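Side-chain contacts in CELL WALL surface anchor family protein (Streptococcus pneumoniae, PDB 2X9Z), which builds the repeating backbone of the pilus on the pneumococcal surface, a fibre that probably serves in cell adhesion: residues Val204-Leu209 and Tyr215-Arg220; Gly157-Thr162 and Phe181-Ala186; Thr40-Leu45 and Val134-Gly139; Val75-Gly80 and Leu100-Asp105. The protein carries 1 engineered substitution. All coordinates share one frame; numbering follows the deposited sequence.

Interaction 1: residues Val204-Leu209 and Tyr215-Arg220; sequences VTVNGL and YKFVER
L209 lies over one face of the Y215 ring, whereas V206 meets the F217 ring only at its rim. In the first pair CD2 of L209 stands 4.2 Å from the centroid of the Y215 ring and 26° off the ring normal, a CH-pi contact shifted toward the hydroxyl end: the nearest ring atom to CD2 is CZ of Y215, at 3.9 Å. CB of L209 also lies 3.9 Å from CE2 of Y215, so the leucine rests on the ring by its root as well as by one methyl. The tyrosine hydroxyl is held by a hydrogen bond from the backbone N of D210, the residue after L209, which helps to hold the ring against L209. V206 has CG1 anti to its backbone N (chi1 177°), which leaves CG2 for the phenylalanine. That methyl lies near the plane of the F217 ring, 4.1 Å from CE1 of F217 and as far from CZ, the side chains running antiparallel. Strands 203-206 and 215-219 belong to different sheets, and this is the packing between them inside a Cna-B-like domain. No hydrogen bond crosses the contact; the cohesion is that of methyl groups against aromatic carbon, largely shielded from water, with the one polar side-chain atom among the touching residues, OH of Y215, satisfied by backbone.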
# COMPACT_ATOMS: atom_id res chain seq x y z
N VAL A 204 -8.30 8.08 17.96
CA VAL A 204 -9.00 9.23 17.43
C VAL A 204 -10.12 8.74 16.51
O VAL A 204 -9.94 7.77 15.76
CB VAL A 204 -8.03 10.19 16.71
CG1 VAL A 204 -7.37 9.51 15.51
CG2 VAL A 204 -8.74 11.48 16.30
N THR A 205 -11.27 9.40 16.57
CA THR A 205 -12.44 8.97 15.82
C THR A 205 -12.93 10.05 14.87
O THR A 205 -12.99 11.23 15.23
CB THR A 205 -13.60 8.57 16.76
OG1 THR A 205 -13.17 7.52 17.64
CG2 THR A 205 -14.82 8.10 15.97
N VAL A 206 -13.26 9.64 13.65
CA VAL A 206 -13.92 10.52 12.69
C VAL A 206 -15.40 10.14 12.62
O VAL A 206 -15.74 8.96 12.52
CB VAL A 206 -13.27 10.42 11.30
CG1 VAL A 206 -14.02 11.30 10.31
CG2 VAL A 206 -11.80 10.81 11.37
N ASN A 207 -16.27 11.14 12.68
CA ASN A 207 -17.70 10.89 12.67
C ASN A 207 -18.32 11.32 11.35
O ASN A 207 -17.69 12.02 10.56
CB ASN A 207 -18.39 11.62 13.83
CG ASN A 207 -17.55 11.62 15.10
OD1 ASN A 207 -17.04 12.66 15.52
ND2 ASN A 207 -17.43 10.46 15.74
N GLY A 208 -19.56 10.90 11.10
CA GLY A 208 -20.34 11.42 9.99
C GLY A 208 -19.94 10.92 8.62
O GLY A 208 -20.19 11.59 7.61
N LEU A 209 -19.34 9.73 8.57
CA LEU A 209 -18.88 9.14 7.32
C LEU A 209 -19.96 8.31 6.65
O LEU A 209 -21.00 8.01 7.25
CB LEU A 209 -17.62 8.29 7.57
CG LEU A 209 -16.41 9.07 8.11
CD1 LEU A 209 -15.34 8.13 8.64
CD2 LEU A 209 -15.86 9.98 7.02
N TYR A 215 -12.65 3.75 3.42
CA TYR A 215 -11.69 4.82 3.65
C TYR A 215 -10.38 4.23 4.14
O TYR A 215 -10.30 3.07 4.52
CB TYR A 215 -12.19 5.79 4.71
CG TYR A 215 -13.52 6.45 4.43
CD1 TYR A 215 -13.59 7.69 3.82
CD2 TYR A 215 -14.71 5.83 4.79
CE1 TYR A 215 -14.81 8.30 3.57
CE2 TYR A 215 -15.94 6.43 4.55
CZ TYR A 215 -15.98 7.67 3.93
OH TYR A 215 -17.19 8.27 3.69
N LYS A 216 -9.34 5.06 4.14
CA LYS A 216 -8.05 4.64 4.68
C LYS A 216 -7.42 5.81 5.42
O LYS A 216 -7.50 6.95 4.95
CB LYS A 216 -7.13 4.16 3.55
CG LYS A 216 -6.91 5.17 2.43
CD LYS A 216 -6.09 4.60 1.26
CE LYS A 216 -5.82 5.67 0.20
NZ LYS A 216 -5.14 5.14 -1.02
N PHE A 217 -6.82 5.55 6.58
CA PHE A 217 -6.00 6.56 7.25
C PHE A 217 -4.58 6.41 6.70
O PHE A 217 -3.96 5.35 6.86
CB PHE A 217 -5.94 6.35 8.77
CG PHE A 217 -7.20 6.72 9.50
CD1 PHE A 217 -7.52 8.05 9.76
CD2 PHE A 217 -8.05 5.74 9.96
CE1 PHE A 217 -8.67 8.39 10.46
CE2 PHE A 217 -9.20 6.06 10.66
CZ PHE A 217 -9.52 7.38 10.91
N VAL A 218 -4.07 7.46 6.07
CA VAL A 218 -2.70 7.44 5.56
C VAL A 218 -1.84 8.29 6.49
O VAL A 218 -2.03 9.50 6.60
CB VAL A 218 -2.62 7.97 4.11
CG1 VAL A 218 -1.22 7.79 3.55
CG2 VAL A 218 -3.65 7.28 3.21
N GLU A 219 -0.90 7.65 7.18
CA GLU A 219 -0.03 8.37 8.11
C GLU A 219 0.90 9.32 7.35
O GLU A 219 1.60 8.91 6.43
CB GLU A 219 0.80 7.36 8.91
CG GLU A 219 1.64 7.98 10.01
CD GLU A 219 2.27 6.92 10.88
OE1 GLU A 219 1.52 6.15 11.52
OE2 GLU A 219 3.52 6.85 10.94
N ARG A 220 0.88 10.59 7.72
CA ARG A 220 1.92 11.48 7.24
C ARG A 220 3.26 11.05 7.86
O ARG A 220 3.33 10.78 9.05
CB ARG A 220 1.60 12.93 7.58
CG ARG A 220 0.33 13.46 6.90
CD ARG A 220 0.15 14.94 7.14
NE ARG A 220 -1.11 15.41 6.57
CZ ARG A 220 -1.55 16.66 6.64
NH1 ARG A 220 -0.82 17.57 7.26
NH2 ARG A 220 -2.71 16.99 6.10

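Interaction 2: residues Gly157-Thr162 and Phe181-Ala186; sequences GDLTLT and FDLVNA
L161 presses a methyl squarely onto the F181 ring, and its path from the backbone shows how. CB points into the space between the sheets and meets the neighbouring ring of F217 near CE2. CG follows anti to the backbone N (chi1 172°), and from this branch point the two methyls part. CD1 stays beside F217, whereas CD2 reaches F181. It sits 3.3 Å above the plane of the F181 ring, over its centre, and only 11° off the normal, with CD1 of F181 the nearest atom at 3.4 Å. All six carbons of that ring lie within 3.9 Å of this one methyl, so the CH-pi contact is centred and tight. The two side chains cross at about a right angle. CD2 of L161 also has the CG1 methyl of V204 beside it, which gives it a flank as well as a floor. Two residues back along the strand the contact is plainer: CD2 of L159 meets CD1 of L183 at 3.9 Å, two leucine branches crossing at a slant with no ring between them. The pairs L161-F181 and L159-L183 join facing sheets of what is probably a Cna-B-like sandwich. Strand 159-166 lies between 203-206 and 237-243 in one sheet, and strand 179-185 between 191-197 and 215-219 in the other, so inner strands of both sheets meet here and F217, from strand 215-219, packs against L161 and L183.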
# COMPACT_ATOMS: atom_id res chain seq x y z
N GLY A 157 -21.54 5.54 11.21
CA GLY A 157 -20.73 6.46 10.44
C GLY A 157 -19.45 6.85 11.15
O GLY A 157 -18.78 7.81 10.77
N ASP A 158 -19.09 6.10 12.19
CA ASP A 158 -17.87 6.36 12.95
C ASP A 158 -16.73 5.46 12.50
O ASP A 158 -16.92 4.27 12.21
CB ASP A 158 -18.11 6.18 14.45
CG ASP A 158 -19.02 7.25 15.03
OD1 ASP A 158 -18.92 8.42 14.60
OD2 ASP A 158 -19.83 6.92 15.92
N LEU A 159 -15.53 6.03 12.45
CA LEU A 159 -14.33 5.26 12.14
C LEU A 159 -13.20 5.67 13.07
O LEU A 159 -12.78 6.83 13.08
CB LEU A 159 -13.92 5.46 10.68
CG LEU A 159 -12.72 4.67 10.12
CD1 LEU A 159 -12.85 3.17 10.36
CD2 LEU A 159 -12.56 4.97 8.64
N THR A 160 -12.73 4.72 13.88
CA THR A 160 -11.74 4.97 14.92
C THR A 160 -10.37 4.40 14.58
O THR A 160 -10.24 3.23 14.22
CB THR A 160 -12.21 4.40 16.27
OG1 THR A 160 -13.44 5.02 16.65
CG2 THR A 160 -11.16 4.66 17.35
N LEU A 161 -9.36 5.25 14.70
CA LEU A 161 -7.97 4.86 14.55
C LEU A 161 -7.35 4.62 15.93
O LEU A 161 -7.48 5.47 16.82
CB LEU A 161 -7.23 5.99 13.83
CG LEU A 161 -5.72 5.91 13.69
CD1 LEU A 161 -5.33 4.77 12.80
CD2 LEU A 161 -5.19 7.22 13.13
N THR A 162 -6.70 3.47 16.10
CA THR A 162 -5.94 3.19 17.32
C THR A 162 -4.47 3.01 16.94
O THR A 162 -4.16 2.32 15.98
CB THR A 162 -6.45 1.91 18.03
OG1 THR A 162 -7.83 2.06 18.37
CG2 THR A 162 -5.65 1.63 19.31
N PHE A 181 -2.81 12.05 10.36
CA PHE A 181 -3.28 11.12 9.34
C PHE A 181 -4.28 11.81 8.43
O PHE A 181 -5.12 12.57 8.88
CB PHE A 181 -4.00 9.92 9.97
CG PHE A 181 -3.14 9.11 10.89
CD1 PHE A 181 -2.89 9.54 12.19
CD2 PHE A 181 -2.58 7.91 10.47
CE1 PHE A 181 -2.10 8.79 13.04
CE2 PHE A 181 -1.78 7.16 11.32
CZ PHE A 181 -1.54 7.60 12.60
N ASP A 182 -4.18 11.52 7.14
CA ASP A 182 -5.21 11.93 6.21
C ASP A 182 -6.17 10.77 6.00
O ASP A 182 -5.76 9.67 5.62
CB ASP A 182 -4.59 12.38 4.90
CG ASP A 182 -3.79 13.65 5.06
OD1 ASP A 182 -4.37 14.67 5.49
OD2 ASP A 182 -2.58 13.64 4.77
N LEU A 183 -7.44 11.00 6.30
CA LEU A 183 -8.47 10.02 5.98
C LEU A 183 -8.87 10.25 4.53
O LEU A 183 -9.39 11.30 4.17
CB LEU A 183 -9.67 10.15 6.92
CG LEU A 183 -10.72 9.05 6.76
CD1 LEU A 183 -10.18 7.69 7.18
CD2 LEU A 183 -11.99 9.38 7.53
N VAL A 184 -8.62 9.24 3.69
CA VAL A 184 -8.80 9.35 2.25
C VAL A 184 -9.88 8.37 1.82
O VAL A 184 -9.94 7.24 2.31
CB VAL A 184 -7.48 8.98 1.53
CG1 VAL A 184 -7.60 9.15 0.02
CG2 VAL A 184 -6.32 9.82 2.08
N ASN A 185 -10.75 8.80 0.91
CA ASN A 185 -11.68 7.89 0.26
C ASN A 185 -10.84 6.89 -0.54
O ASN A 185 -10.14 7.30 -1.45
CB ASN A 185 -12.62 8.67 -0.65
CG ASN A 185 -13.62 7.79 -1.38
OD1 ASN A 185 -13.30 6.69 -1.82
ND2 ASN A 185 -14.85 8.28 -1.51
N ALA A 186 -10.90 5.61 -0.18
CA ALA A 186 -10.00 4.62 -0.76
C ALA A 186 -10.34 4.33 -2.22
O ALA A 186 -9.51 3.84 -2.98
CB ALA A 186 -10.01 3.33 0.05

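Interaction 3: residues Thr40-Leu45 and Val134-Gly139; sequences TKIPAL and VTFNYG
OG1 of T40 accepts a hydrogen bond from NE1 of W53, and the same threonine turns its methyl onto the ring of F136. The torsion divides the two roles: at chi1 -51° OG1 lies beside the backbone N, and CG2, anti to that nitrogen, is left for the aromatic. CG2 stands 4.2 Å above the F136 plane, over its centre and 11° off the normal, a CH-pi contact of ordinary length. F136 extends to meet it, its CG anti to the backbone N (chi1 -179°). I42 adds a second, lighter touch. Its CB does not point at strand 130-139, but CG1 and CD1 run out in an extended chain that brings CD1 to 4.4 Å from CZ of F136, approaching the ring obliquely. W53 ties the group together, since its indole also meets the F136 ring with the planes inclined at about 35°, and I5 of strand 4-9 touches both T40 and F136. Strand 33-42 belongs to one sheet of the larger domain, and strand 130-139 to the sheet that also contains 50-57, the strand of W53. The contact therefore spans the interior between the two sheets. Its chemistry is amphipathic on a small scale: the buried hydroxyl of the threonine accepts the indole N-H, while its methyl packs on the phenylalanine.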
# COMPACT_ATOMS: atom_id res chain seq x y z
N THR A 40 9.28 -0.70 -10.02
CA THR A 40 10.11 0.02 -9.06
C THR A 40 11.54 0.09 -9.58
O THR A 40 12.10 -0.91 -10.03
CB THR A 40 10.10 -0.68 -7.68
OG1 THR A 40 8.74 -0.89 -7.28
CG2 THR A 40 10.80 0.18 -6.64
N LYS A 41 12.13 1.28 -9.51
CA LYS A 41 13.51 1.49 -9.90
C LYS A 41 14.35 1.64 -8.65
O LYS A 41 14.13 2.55 -7.85
CB LYS A 41 13.64 2.76 -10.74
CG LYS A 41 12.80 2.79 -11.99
CD LYS A 41 13.35 1.89 -13.07
CE LYS A 41 12.53 2.03 -14.35
NZ LYS A 41 13.03 1.15 -15.44
N ILE A 42 15.32 0.75 -8.48
CA ILE A 42 16.22 0.79 -7.34
C ILE A 42 17.56 1.33 -7.82
O ILE A 42 18.10 0.87 -8.83
CB ILE A 42 16.36 -0.62 -6.73
CG1 ILE A 42 15.01 -1.04 -6.13
CG2 ILE A 42 17.48 -0.67 -5.68
CD1 ILE A 42 15.00 -2.41 -5.52
N PRO A 43 18.09 2.35 -7.13
CA PRO A 43 19.30 3.04 -7.60
C PRO A 43 20.54 2.13 -7.57
O PRO A 43 20.59 1.15 -6.84
CB PRO A 43 19.47 4.19 -6.59
CG PRO A 43 18.17 4.31 -5.89
CD PRO A 43 17.58 2.93 -5.88
N ALA A 44 21.54 2.47 -8.38
CA ALA A 44 22.84 1.80 -8.30
C ALA A 44 23.42 1.90 -6.88
O ALA A 44 23.20 2.89 -6.17
CB ALA A 44 23.81 2.39 -9.32
N LEU A 45 24.16 0.87 -6.49
CA LEU A 45 24.89 0.84 -5.22
C LEU A 45 23.99 0.91 -3.99
O LEU A 45 24.39 1.44 -2.95
CB LEU A 45 25.97 1.94 -5.17
CG LEU A 45 26.94 1.92 -6.35
CD1 LEU A 45 27.95 3.05 -6.25
CD2 LEU A 45 27.65 0.57 -6.45
N VAL A 134 -0.66 0.90 -2.73
CA VAL A 134 0.60 0.19 -2.60
C VAL A 134 1.60 1.05 -1.85
O VAL A 134 1.59 2.28 -1.96
CB VAL A 134 1.20 -0.13 -3.98
CG1 VAL A 134 2.69 -0.47 -3.88
CG2 VAL A 134 0.44 -1.25 -4.63
N THR A 135 2.46 0.39 -1.09
CA THR A 135 3.66 1.04 -0.58
C THR A 135 4.87 0.21 -0.92
O THR A 135 4.81 -1.02 -0.99
CB THR A 135 3.66 1.25 0.97
OG1 THR A 135 3.48 -0.00 1.65
CG2 THR A 135 2.59 2.24 1.39
N PHE A 136 5.98 0.91 -1.13
CA PHE A 136 7.30 0.29 -1.13
C PHE A 136 7.97 0.72 0.16
O PHE A 136 8.26 1.91 0.35
CB PHE A 136 8.13 0.72 -2.35
CG PHE A 136 9.49 0.10 -2.41
CD1 PHE A 136 9.64 -1.29 -2.38
CD2 PHE A 136 10.63 0.89 -2.48
CE1 PHE A 136 10.90 -1.87 -2.43
CE2 PHE A 136 11.89 0.31 -2.54
CZ PHE A 136 12.02 -1.07 -2.52
N ASN A 137 8.15 -0.24 1.05
CA ASN A 137 8.76 -0.01 2.36
C ASN A 137 10.18 -0.52 2.31
O ASN A 137 10.41 -1.71 2.09
CB ASN A 137 7.96 -0.72 3.44
CG ASN A 137 6.49 -0.36 3.38
OD1 ASN A 137 6.07 0.67 3.94
ND2 ASN A 137 5.71 -1.17 2.68
N TYR A 138 11.12 0.39 2.50
CA TYR A 138 12.53 0.07 2.28
C TYR A 138 13.42 0.85 3.24
O TYR A 138 12.97 1.78 3.91
CB TYR A 138 12.91 0.41 0.84
CG TYR A 138 13.11 1.90 0.61
CD1 TYR A 138 12.02 2.76 0.46
CD2 TYR A 138 14.39 2.44 0.56
CE1 TYR A 138 12.21 4.12 0.27
CE2 TYR A 138 14.58 3.80 0.36
CZ TYR A 138 13.49 4.64 0.22
OH TYR A 138 13.69 5.99 0.02
N GLY A 139 14.69 0.48 3.29
CA GLY A 139 15.65 1.24 4.05
C GLY A 139 16.91 0.45 4.28
O GLY A 139 16.97 -0.75 3.97

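Interaction 4: residues Val75-Gly80 and Leu100-Asp105; sequences VALEAG and LAKVND
The short helix 97-103 packs on the turn that follows edge strand 75-76, where K102 stretches alongside L77 and on to E78. K102 is extended beyond CG, so its methylene chain and its ammonium serve different neighbours. CD of K102 lies 4.0 Å from CD2 of L77, the two chains lying head to tail alongside each other; L77 reaches it with the branch that leaves the extended line of its chain, although its CB does not aim at the helix. At the tip, NZ of K102 donates to a water at 2.8 Å, and this water in turn donates to O of A76 at 2.9 Å, a one-water bridge from helix to strand end. The stronger polar partner of NZ is D81, a salt bridge through OD2, and the same carboxylate oxygen accepts from N of E78, so D81 joins the turn's backbone to the lysine. E78 itself is only an onlooker: NZ of K102 comes to 3.9 Å from CG of E78 but stays 5.2 Å from OE2 of E78, so any attraction there is probably long-range. The site lies at the domain surface. L77 also packs on V70 and V72 of strand 61-72 and on L95 of strand 90-95, placing the contact at the margin where the two sheets come together, with the helix leading from strand 90-95 toward strand 110-120.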
# COMPACT_ATOMS: atom_id res chain seq x y z
N VAL A 75 13.99 -10.64 -15.59
CA VAL A 75 14.35 -12.02 -15.26
C VAL A 75 13.54 -12.45 -14.04
O VAL A 75 13.59 -11.79 -13.00
CB VAL A 75 15.86 -12.16 -14.97
CG1 VAL A 75 16.20 -13.61 -14.62
CG2 VAL A 75 16.69 -11.69 -16.16
N ALA A 76 12.77 -13.53 -14.17
CA ALA A 76 11.96 -14.00 -13.06
C ALA A 76 12.84 -14.34 -11.86
O ALA A 76 13.88 -14.98 -11.99
CB ALA A 76 11.15 -15.22 -13.47
N LEU A 77 12.42 -13.90 -10.67
CA LEU A 77 13.13 -14.28 -9.46
C LEU A 77 12.97 -15.78 -9.20
O LEU A 77 11.98 -16.39 -9.59
CB LEU A 77 12.65 -13.47 -8.26
CG LEU A 77 13.05 -12.00 -8.18
CD1 LEU A 77 12.52 -11.36 -6.90
CD2 LEU A 77 14.57 -11.85 -8.26
N GLU A 78 13.97 -16.37 -8.55
CA GLU A 78 13.85 -17.74 -8.08
C GLU A 78 12.97 -17.74 -6.82
O GLU A 78 12.88 -16.73 -6.13
CB GLU A 78 15.24 -18.33 -7.80
CG GLU A 78 16.20 -18.23 -8.99
CD GLU A 78 15.93 -19.26 -10.10
OE1 GLU A 78 15.12 -20.18 -9.88
OE2 GLU A 78 16.54 -19.14 -11.18
N ALA A 79 12.31 -18.85 -6.54
CA ALA A 79 11.38 -18.92 -5.41
C ALA A 79 11.96 -18.42 -4.08
O ALA A 79 11.28 -17.73 -3.31
CB ALA A 79 10.84 -20.33 -5.25
N GLY A 80 13.21 -18.78 -3.81
CA GLY A 80 13.86 -18.41 -2.56
C GLY A 80 14.31 -16.96 -2.50
O GLY A 80 14.85 -16.52 -1.48
N LEU A 100 17.63 -9.71 -2.24
CA LEU A 100 18.29 -8.43 -2.01
C LEU A 100 19.64 -8.40 -2.72
O LEU A 100 20.07 -7.35 -3.21
CB LEU A 100 18.47 -8.17 -0.52
CG LEU A 100 17.18 -7.77 0.21
CD1 LEU A 100 17.37 -7.84 1.72
CD2 LEU A 100 16.73 -6.38 -0.21
N ALA A 101 20.31 -9.54 -2.78
CA ALA A 101 21.62 -9.61 -3.43
C ALA A 101 21.54 -9.24 -4.91
O ALA A 101 22.53 -8.80 -5.49
CB ALA A 101 22.24 -11.00 -3.26
N LYS A 102 20.37 -9.42 -5.51
CA LYS A 102 20.19 -9.14 -6.93
C LYS A 102 19.85 -7.67 -7.23
O LYS A 102 19.93 -7.24 -8.38
CB LYS A 102 19.13 -10.07 -7.54
CG LYS A 102 19.59 -11.52 -7.58
CD LYS A 102 18.51 -12.46 -8.08
CE LYS A 102 19.09 -13.86 -8.27
NZ LYS A 102 18.06 -14.82 -8.74
N VAL A 103 19.47 -6.91 -6.20
CA VAL A 103 19.19 -5.48 -6.41
C VAL A 103 20.15 -4.55 -5.68
O VAL A 103 20.28 -3.40 -6.06
CB VAL A 103 17.72 -5.10 -6.05
CG1 VAL A 103 16.75 -5.91 -6.89
CG2 VAL A 103 17.45 -5.29 -4.57
N ASN A 104 20.84 -5.06 -4.65
CA ASN A 104 21.81 -4.27 -3.90
C ASN A 104 23.18 -4.30 -4.55
O ASN A 104 23.54 -5.28 -5.21
CB ASN A 104 21.96 -4.80 -2.47
CG ASN A 104 20.86 -4.33 -1.54
OD1 ASN A 104 20.20 -3.32 -1.78
ND2 ASN A 104 20.68 -5.06 -0.44
N ASP A 105 23.96 -3.24 -4.34
CA ASP A 105 25.35 -3.21 -4.79
C ASP A 105 25.49 -3.55 -6.28
O ASP A 105 26.40 -4.30 -6.67
CB ASP A 105 26.22 -4.14 -3.95
CG ASP A 105 27.71 -3.85 -4.09
OD1 ASP A 105 28.06 -2.69 -4.40
OD2 ASP A 105 28.52 -4.78 -3.88
O HOH W 1 16.58 -14.59 -11.05

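How the interactions relate
The four contacts form two clusters, one in each domain-like half of the chain. Interactions 1 and 2 have centres about 2 Å apart and interlock in one core between the same two sheets: strands 203-206 and 159-166 are sheet neighbours, as are 215-219 and 179-185. OG1 of T205 and OG1 of T160 lie 2.7 Å apart, a probable hydrogen bond between strands 203-206 and 159-166. Interactions 3 and 4, about 13 Å apart between centres, touch where CD1 of I42 meets CB of V103 at 3.9 Å; the chain loop closed by interaction 3 contains interaction 4. Between nearest atoms, interaction 3 comes within about 6 Å of interaction 1, interaction 4 only within about 22 Å.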